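Local coordinates for pyruvate kinase (Pyrobaculum aerophilum, PDB 3QTG), which catalyses the last step of glycolysis, the divalent-metal-dependent interconversion of phosphoenolpyruvate and ADP with pyruvate and ATP, and assembles as a homotetramer, at residues N55-R60 with K188-I193; E182-L187 with R215-E220. All coordinates share one frame; numbering follows the deposited sequence.

Interaction 1. Residues N55-R60 with K188-I193; sequences NEVKFR and KAISPI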
loop_
_atom_site.group_PDB
_atom_site.type_symbol
_atom_site.label_atom_id
_atom_site.label_comp_id
_atom_site.label_asym_id
_atom_site.label_seq_id
_atom_site.Cartn_x
_atom_site.Cartn_y
_atom_site.Cartn_z
ATOM N N ASN A 55 24.302 10.803 50.649
ATOM C CA ASN A 55 23.734 9.818 51.582
ATOM C C ASN A 55 22.209 9.705 51.522
ATOM O O ASN A 55 21.624 8.725 52.014
ATOM C CB ASN A 55 24.247 10.031 53.013
ATOM C CG ASN A 55 25.489 9.203 53.307
ATOM O OD1 ASN A 55 25.394 8.039 53.714
ATOM N ND2 ASN A 55 26.664 9.795 53.093
ATOM N N GLU A 56 21.573 10.705 50.917
ATOM C CA GLU A 56 20.178 10.579 50.477
ATOM C C GLU A 56 20.080 9.643 49.260
ATOM O O GLU A 56 19.213 8.774 49.206
ATOM C CB GLU A 56 19.598 11.944 50.136
ATOM C CG GLU A 56 19.326 12.821 51.340
ATOM C CD GLU A 56 18.755 14.164 50.948
ATOM O OE1 GLU A 56 18.985 14.610 49.797
ATOM O OE2 GLU A 56 18.071 14.777 51.791
ATOM N N VAL A 57 20.981 9.833 48.297
ATOM C CA VAL A 57 21.088 8.962 47.130
ATOM C C VAL A 57 21.331 7.521 47.565
ATOM O O VAL A 57 20.613 6.617 47.140
ATOM C CB VAL A 57 22.224 9.407 46.183
ATOM C CG1 VAL A 57 22.317 8.486 44.997
ATOM C CG2 VAL A 57 22.005 10.826 45.714
ATOM N N LYS A 58 22.331 7.329 48.428
ATOM C CA LYS A 58 22.722 6.014 48.934
ATOM C C LYS A 58 21.567 5.268 49.610
ATOM O O LYS A 58 21.322 4.103 49.297
ATOM C CB LYS A 58 23.927 6.146 49.892
ATOM C CG LYS A 58 24.590 4.837 50.274
ATOM C CD LYS A 58 25.951 5.069 50.981
ATOM C CE LYS A 58 26.535 3.768 51.512
ATOM N NZ LYS A 58 26.764 2.751 50.437
ATOM N N PHE A 59 20.880 5.951 50.531
ATOM C CA PHE A 59 19.752 5.402 51.304
ATOM C C PHE A 59 18.501 5.119 50.460
ATOM O O PHE A 59 17.778 4.156 50.728
ATOM C CB PHE A 59 19.434 6.329 52.502
ATOM C CG PHE A 59 17.952 6.561 52.748
ATOM C CD1 PHE A 59 17.316 7.702 52.246
ATOM C CD2 PHE A 59 17.198 5.660 53.505
ATOM C CE1 PHE A 59 15.953 7.932 52.470
ATOM C CE2 PHE A 59 15.824 5.877 53.733
ATOM C CZ PHE A 59 15.203 7.017 53.210
ATOM N N ARG A 60 18.238 5.962 49.460
ATOM C CA ARG A 60 17.088 5.763 48.566
ATOM C C ARG A 60 17.308 4.538 47.664
ATOM O O ARG A 60 16.435 3.673 47.540
ATOM C CB ARG A 60 16.809 7.026 47.741
ATOM C CG ARG A 60 16.158 8.161 48.547
ATOM C CD ARG A 60 16.292 9.518 47.870
ATOM N NE ARG A 60 15.756 10.609 48.698
ATOM C CZ ARG A 60 15.901 11.905 48.430
ATOM N NH1 ARG A 60 16.553 12.302 47.349
ATOM N NH2 ARG A 60 15.381 12.820 49.238
ATOM N N LYS A 188 31.547 11.519 41.014
ATOM C CA LYS A 188 32.543 10.786 41.800
ATOM C C LYS A 188 32.155 10.643 43.269
ATOM O O LYS A 188 32.524 9.662 43.913
ATOM C CB LYS A 188 33.993 11.247 41.582
ATOM C CG LYS A 188 34.205 12.667 41.168
ATOM C CD LYS A 188 35.442 12.736 40.291
ATOM C CE LYS A 188 36.156 14.069 40.442
ATOM N NZ LYS A 188 37.514 14.032 39.823
ATOM N N ALA A 189 31.354 11.575 43.766
ATOM C CA ALA A 189 30.751 11.444 45.091
ATOM C C ALA A 189 29.920 10.170 45.215
ATOM O O ALA A 189 29.833 9.580 46.292
ATOM C CB ALA A 189 29.885 12.663 45.400
ATOM N N ILE A 190 29.317 9.752 44.102
ATOM C CA ILE A 190 28.354 8.644 44.085
ATOM C C ILE A 190 28.960 7.370 43.480
ATOM O O ILE A 190 28.385 6.291 43.580
ATOM C CB ILE A 190 27.007 9.095 43.415
ATOM C CG1 ILE A 190 26.076 9.711 44.464
ATOM C CG2 ILE A 190 26.289 7.972 42.695
ATOM C CD1 ILE A 190 26.104 11.239 44.497
ATOM N N SER A 191 30.154 7.511 42.905
ATOM C CA SER A 191 30.917 6.393 42.333
ATOM C C SER A 191 31.115 5.124 43.175
ATOM O O SER A 191 31.268 4.048 42.593
ATOM C CB SER A 191 32.276 6.879 41.815
ATOM O OG SER A 191 32.090 7.687 40.661
ATOM N N PRO A 192 31.137 5.228 44.527
ATOM C CA PRO A 192 31.141 3.961 45.290
ATOM C C PRO A 192 29.917 3.045 45.050
ATOM O O PRO A 192 30.024 1.829 45.221
ATOM C CB PRO A 192 31.185 4.427 46.751
ATOM C CG PRO A 192 31.757 5.818 46.695
ATOM C CD PRO A 192 31.223 6.401 45.423
ATOM N N ILE A 193 28.781 3.615 44.646
ATOM C CA ILE A 193 27.551 2.826 44.407
ATOM C C ILE A 193 27.157 2.774 42.913
ATOM O O ILE A 193 25.995 2.576 42.549
ATOM C CB ILE A 193 26.379 3.310 45.318
ATOM C CG1 ILE A 193 26.078 4.795 45.089
ATOM C CG2 ILE A 193 26.738 3.086 46.801
ATOM C CD1 ILE A 193 24.674 5.195 45.457
#
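Val57 packs on Ile190 and Ile193, and Ile193 also reaches Lys58, across a small, mainly apolar seam between helix 54-71 and residues 188-193, which run on from helix 181-190 into a 3-10 segment. The leading group on one side is Val57 CG1, which lies against two isoleucines at once, 4.0 Å from Ile190 CG1 and 4.1 Å from Ile193 CD1. With chi1 at 180° this methyl stands anti to the backbone N. Ile190 starts off along the flank of the seam and bends inward, so that its methylene CG1 makes the contact, and the two side chains cross at about a right angle. The side chain of Ile193 sets out toward helix 54-71. Its chi1 of 58° sets CG1 between the backbone N and the carbonyl carbon, and Ile193 CD1 is carried forward to within 4.1 Å of Lys58 CA, touching main chain as well as side chain. Lys58 NZ, probably protonated, comes to 3.7 Å from Ile193 CG2, the two side chains crossing at a slant. Lys58 is extended up to its last bend, at chi4. Beneath the seam Val57 continues onto Ile47 of barrel strand 44-48 and onto Leu49, in the ATP-binding stretch inferred from related kinases, and Ile190 rests on Ile197, just ahead of strand 199-202; the contact thus joins neighbouring helices on the outside of the TIM barrel.

Interaction 2. Residues E182-L187 with R215-E220; sequences EDVEAL and RSLLTE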
loop_
_atom_site.group_PDB
_atom_site.type_symbol
_atom_site.label_atom_id
_atom_site.label_comp_id
_atom_site.label_asym_id
_atom_site.label_seq_id
_atom_site.Cartn_x
_atom_site.Cartn_y
_atom_site.Cartn_z
ATOM N N GLU A 182 30.299 20.728 38.542
ATOM C CA GLU A 182 29.405 20.212 39.584
ATOM C C GLU A 182 28.875 18.802 39.255
ATOM O O GLU A 182 28.555 18.023 40.165
ATOM C CB GLU A 182 28.225 21.168 39.803
ATOM C CG GLU A 182 28.586 22.614 40.158
ATOM C CD GLU A 182 28.935 23.480 38.936
ATOM O OE1 GLU A 182 30.005 24.142 38.969
ATOM O OE2 GLU A 182 28.153 23.507 37.951
ATOM N N ASP A 183 28.762 18.484 37.966
ATOM C CA ASP A 183 28.345 17.146 37.546
ATOM C C ASP A 183 29.474 16.145 37.809
ATOM O O ASP A 183 29.253 15.086 38.412
ATOM C CB ASP A 183 27.924 17.133 36.063
ATOM C CG ASP A 183 26.594 17.863 35.811
ATOM O OD1 ASP A 183 25.838 18.112 36.779
ATOM O OD2 ASP A 183 26.308 18.184 34.634
ATOM N N VAL A 184 30.675 16.507 37.352
ATOM C CA VAL A 184 31.920 15.785 37.632
ATOM C C VAL A 184 32.040 15.464 39.128
ATOM O O VAL A 184 32.317 14.324 39.494
ATOM C CB VAL A 184 33.158 16.594 37.140
ATOM C CG1 VAL A 184 34.472 15.957 37.606
ATOM C CG2 VAL A 184 33.147 16.739 35.615
ATOM N N GLU A 185 31.804 16.469 39.975
ATOM C CA GLU A 185 31.828 16.314 41.430
ATOM C C GLU A 185 30.750 15.359 41.938
ATOM O O GLU A 185 31.020 14.532 42.803
ATOM C CB GLU A 185 31.686 17.678 42.132
ATOM C CG GLU A 185 32.904 18.624 42.003
ATOM C CD GLU A 185 32.768 19.921 42.830
ATOM O OE1 GLU A 185 33.657 20.154 43.687
ATOM O OE2 GLU A 185 31.793 20.700 42.629
ATOM N N ALA A 186 29.529 15.484 41.414
ATOM C CA ALA A 186 28.409 14.631 41.832
ATOM C C ALA A 186 28.578 13.169 41.415
ATOM O O ALA A 186 28.196 12.258 42.147
ATOM C CB ALA A 186 27.070 15.198 41.312
ATOM N N LEU A 187 29.170 12.943 40.247
ATOM C CA LEU A 187 29.419 11.582 39.770
ATOM C C LEU A 187 30.508 10.827 40.555
ATOM O O LEU A 187 30.411 9.605 40.749
ATOM C CB LEU A 187 29.695 11.580 38.264
ATOM C CG LEU A 187 28.568 11.141 37.301
ATOM C CD1 LEU A 187 27.203 10.912 37.956
ATOM C CD2 LEU A 187 28.449 12.069 36.111
ATOM N N ARG A 215 29.945 10.419 28.516
ATOM C CA ARG A 215 30.217 8.998 28.307
ATOM C C ARG A 215 31.629 8.601 28.734
ATOM O O ARG A 215 31.801 7.596 29.431
ATOM C CB ARG A 215 29.924 8.563 26.869
ATOM C CG ARG A 215 28.487 8.147 26.648
ATOM C CD ARG A 215 28.359 7.093 25.539
ATOM N NE ARG A 215 26.952 6.841 25.195
ATOM C CZ ARG A 215 26.322 7.462 24.205
ATOM N NH1 ARG A 215 26.977 8.350 23.458
ATOM N NH2 ARG A 215 25.048 7.198 23.950
ATOM N N SER A 216 32.622 9.407 28.346
ATOM C CA SER A 216 34.035 9.182 28.718
ATOM C C SER A 216 34.255 9.322 30.213
ATOM O O SER A 216 34.977 8.531 30.804
ATOM C CB SER A 216 34.973 10.160 28.006
ATOM O OG SER A 216 34.592 10.370 26.668
ATOM N N LEU A 217 33.653 10.344 30.816
ATOM C CA LEU A 217 33.696 10.496 32.260
ATOM C C LEU A 217 33.098 9.291 33.007
ATOM O O LEU A 217 33.695 8.814 33.981
ATOM C CB LEU A 217 33.017 11.797 32.700
ATOM C CG LEU A 217 32.973 11.985 34.222
ATOM C CD1 LEU A 217 34.390 12.151 34.798
ATOM C CD2 LEU A 217 32.054 13.150 34.624
ATOM N N LEU A 218 31.930 8.814 32.558
ATOM C CA LEU A 218 31.248 7.680 33.195
ATOM C C LEU A 218 32.086 6.416 33.096
ATOM O O LEU A 218 32.176 5.645 34.053
ATOM C CB LEU A 218 29.850 7.449 32.598
ATOM C CG LEU A 218 28.758 8.497 32.897
ATOM C CD1 LEU A 218 27.502 8.301 32.029
ATOM C CD2 LEU A 218 28.395 8.512 34.381
ATOM N N THR A 219 32.707 6.226 31.936
ATOM C CA THR A 219 33.652 5.143 31.698
ATOM C C THR A 219 34.900 5.270 32.592
ATOM O O THR A 219 35.286 4.303 33.261
ATOM C CB THR A 219 34.037 5.083 30.213
ATOM O OG1 THR A 219 32.845 4.893 29.439
ATOM C CG2 THR A 219 35.008 3.919 29.930
ATOM N N GLU A 220 35.507 6.458 32.617
ATOM C CA GLU A 220 36.655 6.729 33.498
ATOM C C GLU A 220 36.363 6.332 34.953
ATOM O O GLU A 220 37.239 5.823 35.660
ATOM C CB GLU A 220 37.050 8.212 33.433
ATOM C CG GLU A 220 38.286 8.581 34.275
ATOM C CD GLU A 220 38.234 10.004 34.853
ATOM O OE1 GLU A 220 37.596 10.892 34.240
ATOM O OE2 GLU A 220 38.845 10.238 35.925
#
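Leu217 and Leu218 of helix 208-220 pack against Val184 and Leu187 of helix 181-190, and every touch between the two segments is apolar. Leu217 is directed at the partner helix; with CG anti to the backbone N (chi1 177°), its CD2 is placed between Val184 and Leu187, 3.9 Å from Val184 CG2 and 4.0 Å from Leu187 CD2. Leu217 CD2 also lies 4.0 Å from Val184 CA, at the helix backbone. Val184 and Leu217 cross at roughly a right angle. Leu218 leaves its helix at the flank, but its end swings inward, and CD2 comes to 3.9 Å from Leu187 CG. These consecutive outer helices of the TIM barrel, flanking strand 199-202 in the chain, pack side by side: their segment axes are inclined by 26° and 11.2 Å apart at closest approach, a spacing the branched side chains span.

The polar bonds stand apart from this seam. Thr219 OG1 donates to Arg215 O at 2.9 Å, on the face of that carbonyl plane opposite to the backbone donor Thr219 N, so two bonds grip one oxygen. Arg215 forms a salt bridge with Asp248, and Asp183 accepts from the backbone of Gly83.

Leu187 and Leu218 are buried, and Leu187 also touches Leu81, Leu218 also Val227 of strand 226-231. Cohesion between these two segments therefore comes from dispersion and the exclusion of water, with methyl shape rather than directional bonding setting their fit.

How the interactions relate
Helix 181-190 is common to both contacts: residues 182-187 face helix 208-220 in interaction 2, and the adjoining residues 188-193 face helix 54-71 in interaction 1. The centres lie 14 Å apart, on the same side of the chain's centre. Along the chain the order is 55-60, 182-187, 188-193 and 215-220, so the two contacts interlock. Between helix 54-71 and helix 181-190 the chain passes through barrel strand 76-80 and a separate mixed sheet; strand 199-202 follows helix 181-190. Interaction 1 thus closes the helical layer of the TIM barrel over that long insertion, and interaction 2 continues it to the next helix, near potassium- and ATP-binding segments assigned by similarity.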